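Local coordinates for beta-L-arabinobiosidase (Bacteroides thetaiotaomicron, PDB 5MQR), which acts as a glycosidase in the breakdown of plant pectin, probably removing L-arabinofuranose-type units, with a possible sialidase activity, at residues 468-474 / 607-613; 488-494 / 564-570; 497-501 / 557-561. All coordinates share one frame; numbering follows the deposited sequence.

Interaction 1. Residues 468-474 / 607-613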
loop_
_atom_site.group_PDB
_atom_site.type_symbol
_atom_site.label_atom_id
_atom_site.label_comp_id
_atom_site.label_asym_id
_atom_site.label_seq_id
_atom_site.Cartn_x
_atom_site.Cartn_y
_atom_site.Cartn_z
ATOM N N SER A 468 14.132 5.091 -5.534
ATOM C CA SER A 468 14.676 4.967 -6.877
ATOM C C SER A 468 16.208 5.071 -6.897
ATOM O O SER A 468 16.803 5.886 -6.178
ATOM C CB SER A 468 14.066 6.051 -7.784
ATOM O OG SER A 468 12.633 5.969 -7.843
ATOM N N LYS A 469 16.832 4.248 -7.743
ATOM C CA LYS A 469 18.286 4.226 -7.932
ATOM C C LYS A 469 18.677 5.166 -9.050
ATOM O O LYS A 469 19.621 5.931 -8.897
ATOM C CB LYS A 469 18.783 2.811 -8.243
ATOM C CG LYS A 469 18.480 1.798 -7.162
ATOM C CD LYS A 469 18.812 0.364 -7.591
ATOM C CE LYS A 469 18.080 -0.672 -6.709
ATOM N NZ LYS A 469 18.002 -2.066 -7.287
ATOM N N GLU A 470 17.960 5.077 -10.173
ATOM C CA GLU A 470 18.036 6.054 -11.261
ATOM C C GLU A 470 16.780 6.927 -11.178
ATOM O O GLU A 470 15.650 6.406 -11.132
ATOM C CB GLU A 470 18.099 5.355 -12.613
ATOM C CG GLU A 470 19.278 4.402 -12.781
ATOM C CD GLU A 470 20.619 5.133 -12.895
ATOM O OE1 GLU A 470 20.749 6.039 -13.762
ATOM O OE2 GLU A 470 21.546 4.805 -12.112
ATOM N N LEU A 471 16.984 8.244 -11.125
ATOM C CA LEU A 471 15.901 9.187 -10.917
ATOM C C LEU A 471 16.040 10.416 -11.797
ATOM O O LEU A 471 17.121 11.026 -11.859
ATOM C CB LEU A 471 15.875 9.604 -9.447
ATOM C CG LEU A 471 14.809 10.572 -8.963
ATOM C CD1 LEU A 471 13.422 9.985 -9.129
ATOM C CD2 LEU A 471 15.042 10.901 -7.503
ATOM N N LYS A 472 14.948 10.780 -12.469
ATOM C CA LYS A 472 14.809 12.115 -13.063
ATOM C C LYS A 472 13.741 12.858 -12.315
ATOM O O LYS A 472 12.728 12.298 -11.993
ATOM C CB LYS A 472 14.463 12.101 -14.556
ATOM C CG LYS A 472 15.351 11.181 -15.368
ATOM C CD LYS A 472 15.473 11.616 -16.839
ATOM C CE LYS A 472 16.443 10.725 -17.626
ATOM N NZ LYS A 472 15.748 9.476 -18.065
ATOM N N VAL A 473 14.019 14.121 -12.031
ATOM C CA VAL A 473 13.145 15.031 -11.315
ATOM C C VAL A 473 13.084 16.293 -12.145
ATOM O O VAL A 473 14.119 16.868 -12.432
ATOM C CB VAL A 473 13.726 15.374 -9.925
ATOM C CG1 VAL A 473 12.844 16.392 -9.195
ATOM C CG2 VAL A 473 13.864 14.098 -9.106
ATOM N N SER A 474 11.902 16.728 -12.552
ATOM C CA SER A 474 11.807 18.012 -13.209
ATOM C C SER A 474 10.704 18.863 -12.624
ATOM O O SER A 474 9.752 18.359 -12.034
ATOM C CB SER A 474 11.628 17.848 -14.712
ATOM O OG SER A 474 10.415 17.198 -14.962
ATOM N N VAL A 607 5.662 19.375 -11.163
ATOM C CA VAL A 607 6.679 18.559 -10.567
ATOM C C VAL A 607 6.471 17.150 -11.121
ATOM O O VAL A 607 5.403 16.577 -10.921
ATOM C CB VAL A 607 6.553 18.565 -9.035
ATOM C CG1 VAL A 607 7.595 17.648 -8.423
ATOM C CG2 VAL A 607 6.684 19.980 -8.497
ATOM N N LYS A 608 7.478 16.620 -11.826
ATOM C CA LYS A 608 7.505 15.231 -12.319
ATOM C C LYS A 608 8.731 14.468 -11.840
ATOM O O LYS A 608 9.848 14.981 -11.861
ATOM C CB LYS A 608 7.560 15.162 -13.846
ATOM C CG LYS A 608 6.461 15.885 -14.583
ATOM C CD LYS A 608 6.699 15.743 -16.093
ATOM C CE LYS A 608 6.050 16.863 -16.906
ATOM N NZ LYS A 608 4.562 16.709 -16.960
ATOM N N THR A 609 8.522 13.208 -11.482
ATOM C CA THR A 609 9.618 12.296 -11.273
ATOM C C THR A 609 9.403 11.042 -12.118
ATOM O O THR A 609 8.273 10.704 -12.509
ATOM C CB THR A 609 9.858 11.972 -9.780
ATOM O OG1 THR A 609 8.809 11.153 -9.260
ATOM C CG2 THR A 609 9.950 13.259 -8.953
ATOM N N SER A 610 10.517 10.382 -12.429
ATOM C CA SER A 610 10.484 9.071 -13.083
ATOM C C SER A 610 11.771 8.335 -12.786
ATOM O O SER A 610 12.787 8.942 -12.378
ATOM C CB SER A 610 10.300 9.217 -14.596
ATOM O OG SER A 610 11.401 9.895 -15.148
ATOM N N SER A 611 11.709 7.027 -12.994
ATOM C CA SER A 611 12.832 6.149 -12.819
ATOM C C SER A 611 12.942 5.154 -13.969
ATOM O O SER A 611 11.936 4.607 -14.419
ATOM C CB SER A 611 12.689 5.365 -11.513
ATOM O OG SER A 611 13.837 4.536 -11.341
ATOM N N THR A 612 14.175 4.916 -14.407
ATOM C CA THR A 612 14.481 3.845 -15.364
ATOM C C THR A 612 14.888 2.529 -14.669
ATOM O O THR A 612 15.367 1.623 -15.346
ATOM C CB THR A 612 15.582 4.273 -16.365
ATOM O OG1 THR A 612 16.710 4.768 -15.643
ATOM C CG2 THR A 612 15.052 5.361 -17.329
ATOM N N ASP A 613 14.697 2.415 -13.346
ATOM C CA ASP A 613 14.976 1.180 -12.638
ATOM C C ASP A 613 14.155 0.080 -13.316
ATOM O O ASP A 613 12.993 0.301 -13.703
ATOM C CB ASP A 613 14.585 1.233 -11.144
ATOM C CG ASP A 613 15.481 2.158 -10.296
ATOM O OD1 ASP A 613 16.477 2.704 -10.798
ATOM O OD2 ASP A 613 15.163 2.359 -9.099
HETATM O O HOH W 1 13.418 8.272 -15.865
#
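Lys472 and Ser474 face Ser610 and Lys608 as antiparallel hydrogen-bonded pairs, with Val473 and Thr609 forming the non-hydrogen-bonded pair between them. The axes of 470-474 and 607-610 approach to 4.7 Å and make an angle of 171°. Lys472 N gives a bond to Ser610 O at 2.8 Å, and Ser610 N returns one to Lys472 O. Ser474 and Lys608 are joined by a second two-way pair of bonds. CA-H...O contacts, such as Thr609 CA to Lys472 O, lie between them.

Before Leu471 and after Ser610, side chains take over the bonding. Ser611 OG donates to Glu470 O at 2.6 Å, in the carbonyl plane. The Ser611 hydroxyl swings to the far side from its own N (chi1 -178°), which carries it to this carbonyl. The same OG accepts from Asp613 N at 3.0 Å, closing an ST turn. Asp613 OD2 receives Lys469 N at 2.9 Å through its syn lone pair. Asp613 OD1 takes Glu470 N, also on the syn side. Two successive N-H groups thus grip one carboxylate and fix its rotation. Glu470 sends its own carboxylate to Ser537, while its CB rests 3.4 Å from Thr612 OG1.

On the Val473 face, Val473 CG2 and Thr609 CG2 lie side by side at 4.0 Å, and Ile567 packs against both residues. Thr609 OG1 bonds to His414 and Ala415. On the opposite face a water sits 2.7 Å from Ser610 OG and accepts a weak bond from Lys472 NZ. This is an antiparallel strand pair within one sheet of a beta-sandwich, finished at its end by an ST turn and a carboxylate that binds two backbone amides.

Interaction 2. Residues 488-494 / 564-570. With NA (sodium ion), chain I.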
loop_
_atom_site.group_PDB
_atom_site.type_symbol
_atom_site.label_atom_id
_atom_site.label_comp_id
_atom_site.label_asym_id
_atom_site.label_seq_id
_atom_site.Cartn_x
_atom_site.Cartn_y
_atom_site.Cartn_z
ATOM N N GLN A 488 16.795 25.821 -0.479
ATOM C CA GLN A 488 17.558 24.573 -0.632
ATOM C C GLN A 488 16.669 23.482 -1.195
ATOM O O GLN A 488 15.544 23.330 -0.738
ATOM C CB GLN A 488 18.130 24.133 0.695
ATOM C CG GLN A 488 19.098 25.150 1.261
ATOM C CD GLN A 488 19.923 24.577 2.379
ATOM O OE1 GLN A 488 19.450 23.719 3.143
ATOM N NE2 GLN A 488 21.174 25.026 2.474
ATOM N N ILE A 489 17.191 22.742 -2.174
ATOM C CA ILE A 489 16.508 21.607 -2.779
ATOM C C ILE A 489 17.362 20.344 -2.548
ATOM O O ILE A 489 18.467 20.226 -3.085
ATOM C CB ILE A 489 16.248 21.834 -4.290
ATOM C CG1 ILE A 489 15.434 23.099 -4.508
ATOM C CG2 ILE A 489 15.456 20.670 -4.879
ATOM C CD1 ILE A 489 15.337 23.509 -5.956
ATOM N N ASP A 490 16.838 19.424 -1.747
ATOM C CA ASP A 490 17.572 18.253 -1.283
ATOM C C ASP A 490 16.943 16.968 -1.838
ATOM O O ASP A 490 15.735 16.860 -1.918
ATOM C CB ASP A 490 17.551 18.171 0.258
ATOM C CG ASP A 490 18.464 19.191 0.936
ATOM O OD1 ASP A 490 19.043 20.075 0.240
ATOM O OD2 ASP A 490 18.574 19.120 2.197
ATOM N N PHE A 491 17.782 15.989 -2.157
ATOM C CA PHE A 491 17.329 14.667 -2.585
ATOM C C PHE A 491 17.714 13.694 -1.481
ATOM O O PHE A 491 18.888 13.524 -1.211
ATOM C CB PHE A 491 17.980 14.325 -3.908
ATOM C CG PHE A 491 17.717 15.348 -4.972
ATOM C CD1 PHE A 491 18.525 16.479 -5.083
ATOM C CD2 PHE A 491 16.628 15.219 -5.819
ATOM C CE1 PHE A 491 18.271 17.440 -6.054
ATOM C CE2 PHE A 491 16.372 16.167 -6.788
ATOM C CZ PHE A 491 17.191 17.279 -6.910
ATOM N N LEU A 492 16.718 13.099 -0.840
ATOM C CA LEU A 492 16.917 12.352 0.406
ATOM C C LEU A 492 16.603 10.863 0.299
ATOM O O LEU A 492 15.669 10.469 -0.380
ATOM C CB LEU A 492 16.028 12.871 1.523
ATOM C CG LEU A 492 16.051 14.293 2.036
ATOM C CD1 LEU A 492 15.232 14.375 3.318
ATOM C CD2 LEU A 492 17.464 14.759 2.290
ATOM N N ASP A 493 17.365 10.063 1.041
ATOM C CA ASP A 493 17.016 8.682 1.298
ATOM C C ASP A 493 16.121 8.563 2.551
ATOM O O ASP A 493 15.663 9.551 3.151
ATOM C CB ASP A 493 18.287 7.787 1.292
ATOM C CG ASP A 493 19.060 7.762 2.628
ATOM O OD1 ASP A 493 18.744 8.526 3.577
ATOM O OD2 ASP A 493 20.002 6.934 2.726
ATOM N N GLU A 494 15.820 7.331 2.886
ATOM C CA GLU A 494 14.915 7.003 3.995
ATOM C C GLU A 494 15.516 7.280 5.361
ATOM O O GLU A 494 14.800 7.176 6.336
ATOM C CB GLU A 494 14.507 5.521 3.930
ATOM C CG GLU A 494 15.724 4.586 3.870
ATOM C CD GLU A 494 15.424 3.120 4.081
ATOM O OE1 GLU A 494 14.292 2.752 4.515
ATOM O OE2 GLU A 494 16.374 2.343 3.822
ATOM N N ILE A 564 16.839 7.039 -3.600
ATOM C CA ILE A 564 16.299 8.343 -3.299
ATOM C C ILE A 564 14.793 8.217 -3.230
ATOM O O ILE A 564 14.169 7.701 -4.165
ATOM C CB ILE A 564 16.664 9.327 -4.412
ATOM C CG1 ILE A 564 18.187 9.446 -4.503
ATOM C CG2 ILE A 564 15.986 10.684 -4.187
ATOM C CD1 ILE A 564 18.677 9.496 -5.936
ATOM N N GLU A 565 14.213 8.686 -2.139
ATOM C CA GLU A 565 12.764 8.598 -1.954
ATOM C C GLU A 565 12.036 9.943 -1.764
ATOM O O GLU A 565 10.801 9.951 -1.708
ATOM C CB GLU A 565 12.443 7.692 -0.763
ATOM C CG GLU A 565 13.115 8.101 0.544
ATOM C CD GLU A 565 12.281 7.760 1.759
ATOM O OE1 GLU A 565 11.806 6.601 1.814
ATOM O OE2 GLU A 565 12.138 8.630 2.662
ATOM N N ARG A 566 12.775 11.046 -1.626
ATOM C CA ARG A 566 12.184 12.354 -1.350
ATOM C C ARG A 566 12.929 13.485 -1.999
ATOM O O ARG A 566 14.158 13.482 -2.015
ATOM C CB ARG A 566 12.188 12.642 0.136
ATOM C CG ARG A 566 11.027 12.038 0.857
ATOM C CD ARG A 566 11.167 12.337 2.321
ATOM N NE ARG A 566 12.165 11.494 2.956
ATOM C CZ ARG A 566 12.705 11.719 4.153
ATOM N NH1 ARG A 566 12.401 12.812 4.857
ATOM N NH2 ARG A 566 13.562 10.840 4.640
ATOM N N ILE A 567 12.157 14.456 -2.485
ATOM C CA ILE A 567 12.666 15.755 -2.882
ATOM C C ILE A 567 12.066 16.778 -1.913
ATOM O O ILE A 567 10.865 16.781 -1.686
ATOM C CB ILE A 567 12.332 16.103 -4.358
ATOM C CG1 ILE A 567 12.832 15.004 -5.303
ATOM C CG2 ILE A 567 13.004 17.398 -4.783
ATOM C CD1 ILE A 567 11.753 14.019 -5.644
ATOM N N VAL A 568 12.932 17.626 -1.348
ATOM C CA VAL A 568 12.607 18.579 -0.286
ATOM C C VAL A 568 12.927 19.979 -0.800
ATOM O O VAL A 568 14.003 20.208 -1.372
ATOM C CB VAL A 568 13.439 18.303 0.998
ATOM C CG1 VAL A 568 13.240 19.391 2.056
ATOM C CG2 VAL A 568 13.090 16.942 1.588
ATOM N N PHE A 569 11.995 20.907 -0.598
ATOM C CA PHE A 569 12.181 22.309 -0.960
ATOM C C PHE A 569 12.018 23.077 0.356
ATOM O O PHE A 569 10.945 23.003 0.995
ATOM C CB PHE A 569 11.153 22.766 -2.010
ATOM C CG PHE A 569 11.151 21.957 -3.295
ATOM C CD1 PHE A 569 10.574 20.708 -3.345
ATOM C CD2 PHE A 569 11.664 22.484 -4.464
ATOM C CE1 PHE A 569 10.552 19.969 -4.519
ATOM C CE2 PHE A 569 11.640 21.767 -5.650
ATOM C CZ PHE A 569 11.077 20.511 -5.687
ATOM N N ARG A 570 13.075 23.791 0.774
ATOM C CA ARG A 570 13.115 24.437 2.089
ATOM C C ARG A 570 13.675 25.857 1.975
ATOM O O ARG A 570 14.748 26.046 1.388
ATOM C CB ARG A 570 14.015 23.613 3.015
ATOM C CG ARG A 570 14.080 24.106 4.444
ATOM C CD ARG A 570 15.102 23.355 5.285
ATOM N NE ARG A 570 16.287 22.992 4.520
ATOM C CZ ARG A 570 16.616 21.764 4.129
ATOM N NH1 ARG A 570 15.876 20.716 4.451
ATOM N NH2 ARG A 570 17.715 21.585 3.394
HETATM NA NA NA I . 14.766 5.849 8.414
HETATM O O HOH W 2 16.600 17.933 3.835
HETATM O O HOH W 3 14.380 9.967 6.860
HETATM O O HOH W 4 15.408 5.046 10.475
HETATM O O HOH W 5 12.685 5.865 8.197
HETATM O O HOH W 6 15.193 3.428 7.838
#
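Ile489 and Phe491 pack against Phe569 and Ile567 on the tight face of an antiparallel strand pair. Ile489 CG2 lies over one face of the Phe569 ring, and Phe491 CD2 meets Ile567 CG1 at 3.8 Å. Phe475 adds an edge-to-face ring contact to Phe569.

The other face mixes Leu492 and Val568 with polar or charged side chains. Arg570 NH2 holds both Gln488 OE1 at 2.8 Å and Asp490 OD2 at 2.9 Å, each near the guanidinium plane. The second bond is a salt bridge, and it meets the carboxylate from above its plane. A water also joins Asp490 OD2 to Arg570 NH1. Further along, Leu492 CD1 sits 3.6 Å from Arg566 NH1, over one guanidinium face. Glu462 takes Arg566 NH1 in a salt bridge.

The contact loosens toward Glu494, whose side chain is exposed. Arg566 NH2 bonds weakly to Asp493 O, and a water links it weakly to Glu494 O. Glu494 O binds the sodium ion at 2.5 Å with three waters, and Gln44 and Asn495 complete the site. Next to this end Leu492 O accepts from both Glu565 N and Arg566 N. Glu565 and Arg566 together face Leu492, which is a classic beta bulge.

Interaction 3. Residues 497-501 / 557-561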
loop_
_atom_site.group_PDB
_atom_site.type_symbol
_atom_site.label_atom_id
_atom_site.label_comp_id
_atom_site.label_asym_id
_atom_site.label_seq_id
_atom_site.Cartn_x
_atom_site.Cartn_y
_atom_site.Cartn_z
ATOM N N ILE A 497 19.568 11.067 4.684
ATOM C CA ILE A 497 20.833 11.409 4.047
ATOM C C ILE A 497 20.465 12.138 2.756
ATOM O O ILE A 497 19.680 11.625 1.948
ATOM C CB ILE A 497 21.714 10.182 3.707
ATOM C CG1 ILE A 497 21.941 9.278 4.928
ATOM C CG2 ILE A 497 23.029 10.644 3.089
ATOM C CD1 ILE A 497 22.290 10.042 6.178
ATOM N N ALA A 498 20.995 13.349 2.592
ATOM C CA ALA A 498 20.845 14.077 1.335
ATOM C C ALA A 498 22.049 13.707 0.496
ATOM O O ALA A 498 23.211 13.912 0.917
ATOM C CB ALA A 498 20.787 15.590 1.558
ATOM N N CYS A 499 21.786 13.158 -0.685
ATOM C CA CYS A 499 22.872 12.839 -1.600
ATOM C C CYS A 499 23.372 14.046 -2.398
ATOM O O CYS A 499 24.531 14.099 -2.835
ATOM C CB CYS A 499 22.450 11.691 -2.531
ATOM S SG CYS A 499 21.065 12.063 -3.597
ATOM N N SER A 500 22.499 15.019 -2.590
ATOM C CA SER A 500 22.882 16.254 -3.251
ATOM C C SER A 500 21.983 17.371 -2.791
ATOM O O SER A 500 20.934 17.126 -2.205
ATOM C CB SER A 500 22.787 16.104 -4.778
ATOM O OG SER A 500 23.574 17.097 -5.412
ATOM N N ARG A 501 22.409 18.598 -3.067
ATOM C CA ARG A 501 21.651 19.793 -2.728
ATOM C C ARG A 501 21.845 20.853 -3.811
ATOM O O ARG A 501 22.964 21.068 -4.257
ATOM C CB ARG A 501 22.088 20.343 -1.376
ATOM C CG ARG A 501 21.638 21.772 -1.084
ATOM C CD ARG A 501 22.022 22.202 0.321
ATOM N NE ARG A 501 21.388 21.309 1.293
ATOM C CZ ARG A 501 21.880 20.956 2.481
ATOM N NH1 ARG A 501 23.038 21.446 2.930
ATOM N NH2 ARG A 501 21.190 20.102 3.239
ATOM N N PHE A 557 27.591 12.877 -5.906
ATOM C CA PHE A 557 26.859 13.031 -4.662
ATOM C C PHE A 557 27.840 13.437 -3.545
ATOM O O PHE A 557 28.944 12.890 -3.468
ATOM C CB PHE A 557 26.241 11.712 -4.209
ATOM C CG PHE A 557 25.095 11.207 -5.042
ATOM C CD1 PHE A 557 24.513 11.956 -6.083
ATOM C CD2 PHE A 557 24.564 9.942 -4.747
ATOM C CE1 PHE A 557 23.454 11.446 -6.813
ATOM C CE2 PHE A 557 23.495 9.438 -5.473
ATOM C CZ PHE A 557 22.942 10.188 -6.511
ATOM N N TYR A 558 27.434 14.370 -2.678
ATOM C CA TYR A 558 28.241 14.662 -1.504
ATOM C C TYR A 558 28.044 13.644 -0.367
ATOM O O TYR A 558 28.880 13.575 0.518
ATOM C CB TYR A 558 28.099 16.118 -1.047
ATOM C CG TYR A 558 26.849 16.534 -0.311
ATOM C CD1 TYR A 558 26.744 16.382 1.075
ATOM C CD2 TYR A 558 25.816 17.183 -0.975
ATOM C CE1 TYR A 558 25.635 16.824 1.759
ATOM C CE2 TYR A 558 24.701 17.639 -0.297
ATOM C CZ TYR A 558 24.618 17.459 1.067
ATOM O OH TYR A 558 23.521 17.927 1.730
ATOM N N ALA A 559 26.978 12.834 -0.452
ATOM C CA ALA A 559 26.774 11.686 0.418
ATOM C C ALA A 559 26.188 10.545 -0.394
ATOM O O ALA A 559 25.272 10.759 -1.175
ATOM C CB ALA A 559 25.831 12.031 1.570
ATOM N N PRO A 560 26.700 9.321 -0.202
ATOM C CA PRO A 560 26.142 8.197 -0.920
ATOM C C PRO A 560 24.817 7.721 -0.312
ATOM O O PRO A 560 24.600 7.836 0.895
ATOM C CB PRO A 560 27.246 7.143 -0.795
ATOM C CG PRO A 560 27.901 7.452 0.502
ATOM C CD PRO A 560 27.903 8.940 0.565
ATOM N N VAL A 561 23.918 7.251 -1.174
ATOM C CA VAL A 561 22.660 6.617 -0.753
ATOM C C VAL A 561 22.373 5.396 -1.652
ATOM O O VAL A 561 22.897 5.291 -2.748
ATOM C CB VAL A 561 21.465 7.583 -0.818
ATOM C CG1 VAL A 561 21.653 8.768 0.107
ATOM C CG2 VAL A 561 21.214 8.050 -2.256
#
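Cys499 marks a corner of a strand in the beta-sandwich, and it packs against 557-561, the loop that passes from strand 550-556 of one sheet to strand 564-570 of the other. The corner and the crossing loop hold each other mainly by side-chain packing.

Cys499 lies over one face of the Phe557 ring. Its CB is 3.7 Å from the ring centroid, a CH-pi contact. Its SG is 3.9 Å from the same centroid and only 9° off the normal, a sulfur-aromatic contact. The chi1 of 63° turns the sulfur over the ring that CB already faces. Leu536 touches both Cys499 and Phe557. The backbone link is slight: Tyr558 N gives a weak bond to Cys499 O at 2.9 Å, and Cys499 CA approaches Ala559 O.

Before the corner, Ile497 CG2 presses on Ala559 CB at 3.5 Å, a tight fit for two carbons. The same CG2 also reaches Val561 CG1 at 3.8 Å, where the two side chains run antiparallel alongside each other.

The Tyr558 ring spans the corner: Ala498 O lies over one face and Arg501 N at its edge. Lys513 makes a cation-pi contact with this ring. The Arg501 guanidinium is salt-bridged to Asp490. Tyr558 OH sits over the centre of one guanidinium face, 3.5 Å from Arg501 CZ.

Along the chain interaction 1 closes the widest loop, interaction 2 lies within it, and interaction 3 within interaction 2. The strand pair of interaction 1 (470-474 with 607-610) belongs to one sheet and interaction 2 to the other, with centres about 12 Å apart. The sheets pack where Leu471 meets Ile564. Ser468 ends strand 460-468 in the sheet of interaction 2, and its O probably bonds to Ile564 N. The centre of interaction 3 is about 9 Å from that of interaction 2; 497-501 runs on the next strand and 557-561 is a loop. Leu492 packs on Ala498. Interactions 1 and 3 do not touch. Together they tie both sheets of the beta-sandwich, which matches the sialidase-like CBM family, into one unit.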